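Local coordinates for protein endonuclease 2 (Arabidopsis thaliana, PDB 4CXP) that cleaves RNA and single-stranded DNA, and less readily double-stranded DNA, endonucleolytically to 5'-phosphorylated products with the help of three divalent metal ions, at residues A[60-70]-A[207-218]; A[124-132]-A[152-160]. All coordinates share one frame; numbering follows the deposited sequence. Where two conformers were deposited one is given.

Interaction 1 (A[60-70]-A[207-218]); sequences INTPDACSYQY and DIYASEGIQAAC
Tyr68 lies across the first half of helix 206-221 and meets it with a face, an edge and its hydroxyl. The methyl of Ala210 sits over one ring face, a CH-pi contact with CB 3.9 Å from the ring centroid, while Ser211 OG stands at the ring edge. At the ring tip, Tyr68 OH donates to Asp207 OD1 over 2.7 Å, from above the carboxylate plane (42° out of it). Tyr68 CG is anti to the backbone N (chi1 163°), which lays the ring over Ala210. Asp207 OD2 is taken by Tyr90, which fixes the carboxylate from its other oxygen. One helical turn beyond Ala210, Ile214 fills the bend of the loop: CG2 lies 3.5 Å from Cys66 O, and CD1 meets Thr62 OG1 tip to tip at 3.6 Å. A water bridges Cys66 O and Ser211 O, donating to both. At the other end of the helix segment, Cys66 SG and Cys218 SG form a disulfide (2.1 Å). The loop, which holds residues of the probable substrate site, is fastened to helix 206-221 by the disulfide and by Tyr68; strand 60-62 pairs in parallel with strand 131-133, and helix 85-96 packs against Tyr68 and Asp207.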
loop_
_atom_site.group_PDB
_atom_site.type_symbol
_atom_site.label_atom_id
_atom_site.label_comp_id
_atom_site.label_asym_id
_atom_site.label_seq_id
_atom_site.Cartn_x
_atom_site.Cartn_y
_atom_site.Cartn_z
ATOM N N ILE A 60 6.338 4.808 -7.458
ATOM C CA ILE A 60 7.373 4.523 -8.448
ATOM C C ILE A 60 6.782 4.874 -9.804
ATOM O O ILE A 60 5.687 4.423 -10.132
ATOM C CB ILE A 60 7.790 3.044 -8.461
ATOM C CG1 ILE A 60 8.437 2.662 -7.143
ATOM C CG2 ILE A 60 8.734 2.771 -9.603
ATOM C CD1 ILE A 60 8.520 1.185 -6.867
ATOM N N ASN A 61 7.531 5.644 -10.593
ATOM C CA ASN A 61 7.211 5.915 -11.989
ATOM C C ASN A 61 7.968 4.957 -12.892
ATOM O O ASN A 61 9.188 4.847 -12.791
ATOM C CB ASN A 61 7.650 7.331 -12.369
ATOM C CG ASN A 61 6.730 8.402 -11.855
ATOM O OD1 ASN A 61 5.524 8.208 -11.767
ATOM N ND2 ASN A 61 7.293 9.557 -11.537
ATOM N N THR A 62 7.263 4.297 -13.800
ATOM C CA THR A 62 7.862 3.362 -14.742
ATOM C C THR A 62 7.626 3.834 -16.178
ATOM O O THR A 62 6.755 4.670 -16.456
ATOM C CB THR A 62 7.209 1.971 -14.662
ATOM O OG1 THR A 62 5.854 2.042 -15.136
ATOM C CG2 THR A 62 7.233 1.429 -13.274
ATOM N N PRO A 63 8.370 3.250 -17.126
ATOM C CA PRO A 63 8.055 3.416 -18.553
ATOM C C PRO A 63 6.677 2.820 -18.880
ATOM O O PRO A 63 6.099 2.115 -18.055
ATOM C CB PRO A 63 9.184 2.662 -19.259
ATOM C CG PRO A 63 10.281 2.549 -18.236
ATOM C CD PRO A 63 9.576 2.433 -16.919
ATOM N N ASP A 64 6.195 3.050 -20.097
ATOM C CA ASP A 64 4.931 2.464 -20.554
ATOM C C ASP A 64 5.157 0.993 -20.910
ATOM O O ASP A 64 5.332 0.630 -22.089
ATOM C CB ASP A 64 4.395 3.173 -21.808
ATOM C CG ASP A 64 3.819 4.557 -21.549
ATOM O OD1 ASP A 64 3.993 5.155 -20.463
ATOM O OD2 ASP A 64 3.180 5.068 -22.499
ATOM N N ALA A 65 5.217 0.153 -19.883
ATOM C CA ALA A 65 5.392 -1.276 -20.053
ATOM C C ALA A 65 4.975 -1.941 -18.748
ATOM O O ALA A 65 4.499 -1.288 -17.842
ATOM C CB ALA A 65 6.823 -1.623 -20.458
ATOM N N CYS A 66 5.175 -3.229 -18.629
ATOM C CA CYS A 66 4.702 -3.977 -17.467
ATOM C C CYS A 66 5.824 -4.424 -16.544
ATOM O O CYS A 66 5.635 -5.312 -15.700
ATOM C CB CYS A 66 3.862 -5.158 -17.924
ATOM S SG CYS A 66 2.457 -4.646 -18.951
ATOM N N SER A 67 6.953 -3.735 -16.624
ATOM C CA SER A 67 8.130 -4.113 -15.874
ATOM C C SER A 67 8.551 -3.048 -14.875
ATOM O O SER A 67 8.322 -1.849 -15.056
ATOM C CB SER A 67 9.255 -4.457 -16.819
ATOM O OG SER A 67 9.768 -3.311 -17.370
ATOM N N TYR A 68 9.196 -3.525 -13.822
ATOM C CA TYR A 68 9.821 -2.682 -12.821
ATOM C C TYR A 68 11.215 -3.229 -12.540
ATOM O O TYR A 68 11.390 -4.428 -12.370
ATOM C CB TYR A 68 9.023 -2.681 -11.515
ATOM C CG TYR A 68 9.825 -2.179 -10.344
ATOM C CD1 TYR A 68 10.096 -0.829 -10.191
ATOM C CD2 TYR A 68 10.370 -3.057 -9.420
ATOM C CE1 TYR A 68 10.885 -0.364 -9.149
ATOM C CE2 TYR A 68 11.144 -2.604 -8.370
ATOM C CZ TYR A 68 11.399 -1.258 -8.229
ATOM O OH TYR A 68 12.148 -0.784 -7.167
ATOM N N GLN A 69 12.190 -2.330 -12.495
ATOM C CA GLN A 69 13.539 -2.649 -12.045
ATOM C C GLN A 69 14.023 -1.514 -11.159
ATOM O O GLN A 69 13.947 -0.350 -11.548
ATOM C CB GLN A 69 14.511 -2.825 -13.219
ATOM C CG GLN A 69 14.140 -3.945 -14.170
ATOM C CD GLN A 69 15.107 -4.126 -15.316
ATOM O OE1 GLN A 69 15.311 -5.247 -15.805
ATOM N NE2 GLN A 69 15.694 -3.034 -15.766
ATOM N N TYR A 70 14.533 -1.851 -9.977
ATOM C CA TYR A 70 14.983 -0.836 -9.025
ATOM C C TYR A 70 15.986 0.131 -9.647
ATOM O O TYR A 70 15.839 1.348 -9.565
ATOM C CB TYR A 70 15.588 -1.495 -7.789
ATOM C CG TYR A 70 16.014 -0.522 -6.710
ATOM C CD1 TYR A 70 17.249 0.111 -6.757
ATOM C CD2 TYR A 70 15.178 -0.236 -5.646
ATOM C CE1 TYR A 70 17.632 1.010 -5.774
ATOM C CE2 TYR A 70 15.555 0.654 -4.662
ATOM C CZ TYR A 70 16.770 1.275 -4.730
ATOM O OH TYR A 70 17.149 2.160 -3.736
ATOM N N ASP A 207 10.987 -4.794 -3.852
ATOM C CA ASP A 207 11.026 -4.908 -5.299
ATOM C C ASP A 207 10.104 -6.021 -5.801
ATOM O O ASP A 207 9.558 -5.941 -6.908
ATOM C CB ASP A 207 12.464 -5.082 -5.783
ATOM C CG ASP A 207 13.341 -3.867 -5.454
ATOM O OD1 ASP A 207 12.823 -2.735 -5.418
ATOM O OD2 ASP A 207 14.549 -4.039 -5.184
ATOM N N ILE A 208 9.921 -7.061 -4.993
ATOM C CA ILE A 208 8.987 -8.136 -5.310
ATOM C C ILE A 208 7.574 -7.558 -5.453
ATOM O O ILE A 208 6.817 -7.877 -6.373
ATOM C CB ILE A 208 9.019 -9.216 -4.182
ATOM C CG1 ILE A 208 10.413 -9.852 -4.071
ATOM C CG2 ILE A 208 7.940 -10.271 -4.397
ATOM C CD1 ILE A 208 10.912 -10.514 -5.334
ATOM N N TYR A 209 7.213 -6.717 -4.495
ATOM C CA TYR A 209 5.874 -6.190 -4.392
ATOM C C TYR A 209 5.589 -5.197 -5.505
ATOM O O TYR A 209 4.501 -5.173 -6.085
ATOM C CB TYR A 209 5.630 -5.554 -3.020
ATOM C CG TYR A 209 6.191 -6.341 -1.844
ATOM C CD1 TYR A 209 6.346 -7.720 -1.889
ATOM C CD2 TYR A 209 6.570 -5.696 -0.690
ATOM C CE1 TYR A 209 6.896 -8.432 -0.845
ATOM C CE2 TYR A 209 7.111 -6.404 0.385
ATOM C CZ TYR A 209 7.259 -7.773 0.291
ATOM O OH TYR A 209 7.789 -8.491 1.347
ATOM N N ALA A 210 6.587 -4.384 -5.827
ATOM C CA ALA A 210 6.465 -3.441 -6.916
ATOM C C ALA A 210 6.318 -4.122 -8.261
ATOM O O ALA A 210 5.535 -3.706 -9.098
ATOM C CB ALA A 210 7.647 -2.479 -6.921
ATOM N N SER A 211 7.077 -5.194 -8.479
ATOM C CA SER A 211 6.980 -5.934 -9.746
ATOM C C SER A 211 5.608 -6.551 -9.940
ATOM O O SER A 211 5.061 -6.505 -11.043
ATOM C CB SER A 211 8.085 -6.980 -9.832
ATOM O OG SER A 211 9.313 -6.367 -10.081
ATOM N N GLU A 212 5.020 -7.081 -8.870
ATOM C CA GLU A 212 3.630 -7.558 -8.922
ATOM C C GLU A 212 2.692 -6.419 -9.263
ATOM O O GLU A 212 1.701 -6.600 -9.972
ATOM C CB GLU A 212 3.197 -8.111 -7.554
ATOM C CG GLU A 212 3.909 -9.366 -7.053
ATOM C CD GLU A 212 3.721 -9.624 -5.574
ATOM O OE1 GLU A 212 3.268 -8.712 -4.856
ATOM O OE2 GLU A 212 4.030 -10.767 -5.122
ATOM N N GLY A 213 2.946 -5.254 -8.673
ATOM C CA GLY A 213 2.062 -4.117 -8.804
ATOM C C GLY A 213 1.977 -3.550 -10.187
ATOM O O GLY A 213 0.876 -3.267 -10.659
ATOM N N ILE A 214 3.111 -3.373 -10.869
ATOM C CA ILE A 214 3.045 -2.869 -12.236
ATOM C C ILE A 214 2.351 -3.894 -13.141
ATOM O O ILE A 214 1.616 -3.533 -14.055
ATOM C CB ILE A 214 4.417 -2.431 -12.764
ATOM C CG1 ILE A 214 4.344 -1.933 -14.205
ATOM C CG2 ILE A 214 5.433 -3.549 -12.740
ATOM C CD1 ILE A 214 3.556 -0.687 -14.433
ATOM N N GLN A 215 2.547 -5.182 -12.880
ATOM C CA GLN A 215 1.855 -6.204 -13.659
ATOM C C GLN A 215 0.337 -6.066 -13.462
ATOM O O GLN A 215 -0.427 -6.115 -14.413
ATOM C CB GLN A 215 2.372 -7.596 -13.298
ATOM C CG GLN A 215 1.916 -8.686 -14.237
ATOM C CD GLN A 215 2.439 -8.513 -15.635
ATOM O OE1 GLN A 215 3.661 -8.455 -15.863
ATOM N NE2 GLN A 215 1.548 -8.456 -16.590
ATOM N N ALA A 216 -0.088 -5.842 -12.219
ATOM C CA ALA A 216 -1.506 -5.600 -11.925
ATOM C C ALA A 216 -2.008 -4.305 -12.555
ATOM O O ALA A 216 -3.147 -4.232 -13.010
ATOM C CB ALA A 216 -1.754 -5.561 -10.422
ATOM N N ALA A 217 -1.164 -3.279 -12.578
ATOM C CA ALA A 217 -1.550 -2.042 -13.234
ATOM C C ALA A 217 -1.887 -2.316 -14.693
ATOM O O ALA A 217 -2.901 -1.839 -15.215
ATOM C CB ALA A 217 -0.456 -0.997 -13.103
ATOM N N CYS A 218 -1.040 -3.103 -15.368
ATOM C CA CYS A 218 -1.274 -3.468 -16.764
ATOM C C CYS A 218 -2.519 -4.294 -16.966
ATOM O O CYS A 218 -3.337 -4.013 -17.846
ATOM C CB CYS A 218 -0.092 -4.258 -17.336
ATOM S SG CYS A 218 1.333 -3.258 -17.768
HETATM O O HOH W 1 6.455 -6.772 -13.463
HETATM O O HOH W 2 9.147 -6.509 -13.560
#

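Interaction 2 (A[124-132]-A[152-160]); sequences DIHQPLHVS and NLHHIWDSN. With ZN (zinc ion), chain F; ZN (zinc ion), chain E; ZN (zinc ion), chain G.
Asp158 OD1 is gripped by the zinc ion it shares with His130 and His154, 2.5 Å away, by the amide of Gln127, and by a further hydrogen bond from outside both segments. Gln127 NE2 donates to it over 2.9 Å in a nearly straight bond (176°) that lies in the amide plane but meets the carboxylate from above. Asp158 OD2 also binds this zinc, at 2.2 Å. His130 NE2 (2.1 Å) and His154 NE2 (2.2 Å) reach the metal from the two segments; a water and one outside atom complete the sphere. This is one of three divalent-metal sites of this type I nuclease, within substrate-binding region 120-169. In the second shell, His58 O takes His130 ND1 and Gly138 O takes His154 ND1. Gln127 is bent at chi2 (-75°), bringing NE2 over a face of the His154 ring, while OE1 accepts from Leu129 N. A leucine in place of Gln127 would probably deprive Asp158 OD1 of its straight amide bond and leave Leu129 N without its side-chain acceptor. Away from the metal, Leu129 CD1 packs against Leu153 and, at 3.7 Å, Trp157 CD1. Helix 206-221 touches Pro128, Leu129 and Trp157, and helix 233-262 Leu153 and Trp157.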
loop_
_atom_site.group_PDB
_atom_site.type_symbol
_atom_site.label_atom_id
_atom_site.label_comp_id
_atom_site.label_asym_id
_atom_site.label_seq_id
_atom_site.Cartn_x
_atom_site.Cartn_y
_atom_site.Cartn_z
ATOM N N ASP A 124 1.371 1.652 0.298
ATOM C CA ASP A 124 1.384 2.288 -1.004
ATOM C C ASP A 124 2.039 1.413 -2.067
ATOM O O ASP A 124 1.585 1.412 -3.207
ATOM C CB ASP A 124 2.039 3.674 -0.944
ATOM C CG ASP A 124 1.075 4.793 -0.602
ATOM O OD1 ASP A 124 -0.118 4.492 -0.427
ATOM O OD2 ASP A 124 1.548 5.938 -0.517
ATOM N N ILE A 125 3.100 0.667 -1.736
ATOM C CA ILE A 125 3.763 -0.153 -2.743
ATOM C C ILE A 125 2.874 -1.287 -3.218
ATOM O O ILE A 125 3.192 -1.923 -4.219
ATOM C CB ILE A 125 5.140 -0.647 -2.265
ATOM C CG1 ILE A 125 6.032 -1.013 -3.448
ATOM C CG2 ILE A 125 5.003 -1.788 -1.259
ATOM C CD1 ILE A 125 7.480 -1.210 -3.046
ATOM N N HIS A 126 1.763 -1.547 -2.525
ATOM C CA HIS A 126 0.778 -2.535 -2.948
ATOM C C HIS A 126 -0.371 -1.979 -3.772
ATOM O O HIS A 126 -1.153 -2.756 -4.310
ATOM C CB HIS A 126 0.249 -3.325 -1.736
ATOM C CG HIS A 126 1.209 -4.364 -1.264
ATOM N ND1 HIS A 126 2.241 -4.122 -0.394
ATOM C CD2 HIS A 126 1.329 -5.661 -1.625
ATOM C CE1 HIS A 126 2.954 -5.232 -0.249
ATOM N NE2 HIS A 126 2.423 -6.187 -0.982
ATOM N N GLN A 127 -0.495 -0.665 -3.876
ATOM C CA GLN A 127 -1.534 -0.080 -4.722
ATOM C C GLN A 127 -0.990 -0.149 -6.157
ATOM O O GLN A 127 0.047 0.438 -6.440
ATOM C CB GLN A 127 -1.800 1.366 -4.265
ATOM C CG GLN A 127 -3.195 1.925 -4.521
ATOM C CD GLN A 127 -3.479 2.289 -5.967
ATOM O OE1 GLN A 127 -3.384 1.442 -6.857
ATOM N NE2 GLN A 127 -3.854 3.534 -6.209
ATOM N N PRO A 128 -1.630 -0.916 -7.069
ATOM C CA PRO A 128 -1.043 -1.064 -8.406
ATOM C C PRO A 128 -0.656 0.244 -9.077
ATOM O O PRO A 128 0.399 0.328 -9.723
ATOM C CB PRO A 128 -2.129 -1.821 -9.168
ATOM C CG PRO A 128 -2.790 -2.648 -8.091
ATOM C CD PRO A 128 -2.844 -1.721 -6.907
ATOM N N LEU A 129 -1.503 1.262 -8.970
ATOM C CA LEU A 129 -1.218 2.532 -9.631
ATOM C C LEU A 129 -0.233 3.423 -8.895
ATOM O O LEU A 129 0.068 4.492 -9.369
ATOM C CB LEU A 129 -2.493 3.264 -10.013
ATOM C CG LEU A 129 -3.307 2.588 -11.116
ATOM C CD1 LEU A 129 -4.579 3.356 -11.383
ATOM C CD2 LEU A 129 -2.527 2.448 -12.399
ATOM N N HIS A 130 0.320 2.948 -7.778
ATOM C CA HIS A 130 1.516 3.548 -7.188
ATOM C C HIS A 130 2.812 2.997 -7.785
ATOM O O HIS A 130 3.868 3.469 -7.413
ATOM C CB HIS A 130 1.519 3.412 -5.664
ATOM C CG HIS A 130 0.686 4.452 -4.991
ATOM N ND1 HIS A 130 1.200 5.344 -4.090
ATOM C CD2 HIS A 130 -0.617 4.791 -5.140
ATOM C CE1 HIS A 130 0.257 6.186 -3.718
ATOM N NE2 HIS A 130 -0.863 5.874 -4.339
ATOM N N VAL A 131 2.721 2.029 -8.698
ATOM C CA VAL A 131 3.893 1.507 -9.420
ATOM C C VAL A 131 3.426 1.431 -10.871
ATOM O O VAL A 131 2.987 0.371 -11.375
ATOM C CB VAL A 131 4.375 0.131 -8.917
ATOM C CG1 VAL A 131 5.647 -0.275 -9.649
ATOM C CG2 VAL A 131 4.575 0.154 -7.410
ATOM N N SER A 132 3.399 2.598 -11.520
ATOM C CA SER A 132 2.789 2.698 -12.828
ATOM C C SER A 132 3.353 3.871 -13.592
ATOM O O SER A 132 4.457 4.369 -13.279
ATOM C CB SER A 132 1.267 2.690 -12.695
ATOM O OG SER A 132 0.772 3.896 -12.199
ATOM N N ASN A 152 -10.671 10.351 -11.459
ATOM C CA ASN A 152 -9.529 9.845 -12.201
ATOM C C ASN A 152 -9.222 8.407 -11.784
ATOM O O ASN A 152 -9.616 7.944 -10.715
ATOM C CB ASN A 152 -8.315 10.772 -12.113
ATOM C CG ASN A 152 -7.669 10.764 -10.757
ATOM O OD1 ASN A 152 -7.108 9.770 -10.334
ATOM N ND2 ASN A 152 -7.734 11.887 -10.061
ATOM N N LEU A 153 -8.520 7.695 -12.656
ATOM C CA LEU A 153 -8.316 6.274 -12.456
ATOM C C LEU A 153 -7.489 6.001 -11.189
ATOM O O LEU A 153 -7.722 5.024 -10.482
ATOM C CB LEU A 153 -7.662 5.652 -13.683
ATOM C CG LEU A 153 -7.565 4.132 -13.656
ATOM C CD1 LEU A 153 -8.938 3.474 -13.622
ATOM C CD2 LEU A 153 -6.744 3.646 -14.839
ATOM N N HIS A 154 -6.497 6.846 -10.919
ATOM C CA HIS A 154 -5.716 6.676 -9.719
ATOM C C HIS A 154 -6.594 6.709 -8.459
ATOM O O HIS A 154 -6.471 5.856 -7.578
ATOM C CB HIS A 154 -4.598 7.724 -9.639
ATOM C CG HIS A 154 -3.674 7.476 -8.504
ATOM N ND1 HIS A 154 -2.459 6.858 -8.656
ATOM C CD2 HIS A 154 -3.817 7.685 -7.178
ATOM C CE1 HIS A 154 -1.891 6.717 -7.471
ATOM N NE2 HIS A 154 -2.708 7.197 -6.550
ATOM N N HIS A 155 -7.473 7.701 -8.404
ATOM C CA HIS A 155 -8.360 7.861 -7.277
ATOM C C HIS A 155 -9.320 6.681 -7.135
ATOM O O HIS A 155 -9.678 6.289 -6.022
ATOM C CB HIS A 155 -9.126 9.188 -7.409
ATOM C CG HIS A 155 -9.861 9.581 -6.162
ATOM N ND1 HIS A 155 -11.166 9.230 -5.893
ATOM C CD2 HIS A 155 -9.447 10.299 -5.097
ATOM C CE1 HIS A 155 -11.534 9.742 -4.729
ATOM N NE2 HIS A 155 -10.508 10.393 -4.225
ATOM N N ILE A 156 -9.749 6.127 -8.253
ATOM C CA ILE A 156 -10.613 4.949 -8.214
ATOM C C ILE A 156 -9.913 3.821 -7.462
ATOM O O ILE A 156 -10.546 3.126 -6.664
ATOM C CB ILE A 156 -11.055 4.575 -9.645
ATOM C CG1 ILE A 156 -12.116 5.590 -10.113
ATOM C CG2 ILE A 156 -11.572 3.152 -9.715
ATOM C CD1 ILE A 156 -12.404 5.544 -11.590
ATOM N N TRP A 157 -8.621 3.612 -7.731
ATOM C CA TRP A 157 -7.851 2.595 -7.046
ATOM C C TRP A 157 -7.486 2.974 -5.622
ATOM O O TRP A 157 -7.490 2.114 -4.734
ATOM C CB TRP A 157 -6.645 2.217 -7.913
ATOM C CG TRP A 157 -7.060 1.310 -9.022
ATOM C CD1 TRP A 157 -7.690 1.650 -10.197
ATOM C CD2 TRP A 157 -7.028 -0.124 -8.989
ATOM N NE1 TRP A 157 -8.003 0.511 -10.896
ATOM C CE2 TRP A 157 -7.600 -0.584 -10.181
ATOM C CE3 TRP A 157 -6.543 -1.059 -8.071
ATOM C CZ2 TRP A 157 -7.714 -1.939 -10.474
ATOM C CZ3 TRP A 157 -6.639 -2.394 -8.374
ATOM C CH2 TRP A 157 -7.223 -2.823 -9.563
ATOM N N ASP A 158 -7.192 4.242 -5.355
ATOM C CA ASP A 158 -6.896 4.631 -3.980
ATOM C C ASP A 158 -8.128 4.486 -3.081
ATOM O O ASP A 158 -7.981 4.088 -1.919
ATOM C CB ASP A 158 -6.461 6.107 -3.881
ATOM C CG ASP A 158 -4.979 6.353 -4.093
ATOM O OD1 ASP A 158 -4.151 5.414 -4.081
ATOM O OD2 ASP A 158 -4.627 7.557 -4.224
ATOM N N SER A 159 -9.290 4.877 -3.610
ATOM C CA SER A 159 -10.454 5.144 -2.792
ATOM C C SER A 159 -11.777 4.606 -3.308
ATOM O O SER A 159 -12.544 4.033 -2.539
ATOM C CB SER A 159 -10.594 6.663 -2.582
ATOM O OG SER A 159 -9.515 7.163 -1.830
ATOM N N ASN A 160 -12.145 4.854 -4.566
ATOM C CA ASN A 160 -13.547 4.617 -4.937
ATOM C C ASN A 160 -13.962 3.166 -4.871
ATOM O O ASN A 160 -15.065 2.874 -4.397
ATOM C CB ASN A 160 -13.916 5.162 -6.316
ATOM C CG ASN A 160 -13.765 6.654 -6.414
ATOM O OD1 ASN A 160 -14.677 7.433 -6.063
ATOM N ND2 ASN A 160 -12.657 7.069 -6.900
HETATM ZN ZN ZN F . -2.491 7.241 -4.398
HETATM ZN ZN ZN E . 0.787 7.787 0.287
HETATM ZN ZN ZN G . -1.875 5.446 0.126
HETATM O O HOH W 3 -1.804 9.204 -4.594
#

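Overall arrangement
Both segments of interaction 2 come between those of interaction 1 in sequence, and the centres lie about 13 Å apart. Strands 60-62 and 131-133 join them: Ile60 N probably bonds to His130 O (2.8 Å), and Thr62 N to Ser132 O (2.9 Å). Helix 206-221 packs on strand 131-133, with Ile214 CD1 3.3 Å from Val131 O. Interaction 2 supplies the three protein residues of one zinc site and Asp124, which bridges the other two zinc ions through its two oxygens; His58, His120, Asp45, Trp1 and His6 also bind there. A sulfate lies about 3 Å from the Asp158 side chain between nearest atoms. Interaction 1 stands further back, the Ile60 side chain about 7 Å from that of His130 and about 12 Å from a zinc ion.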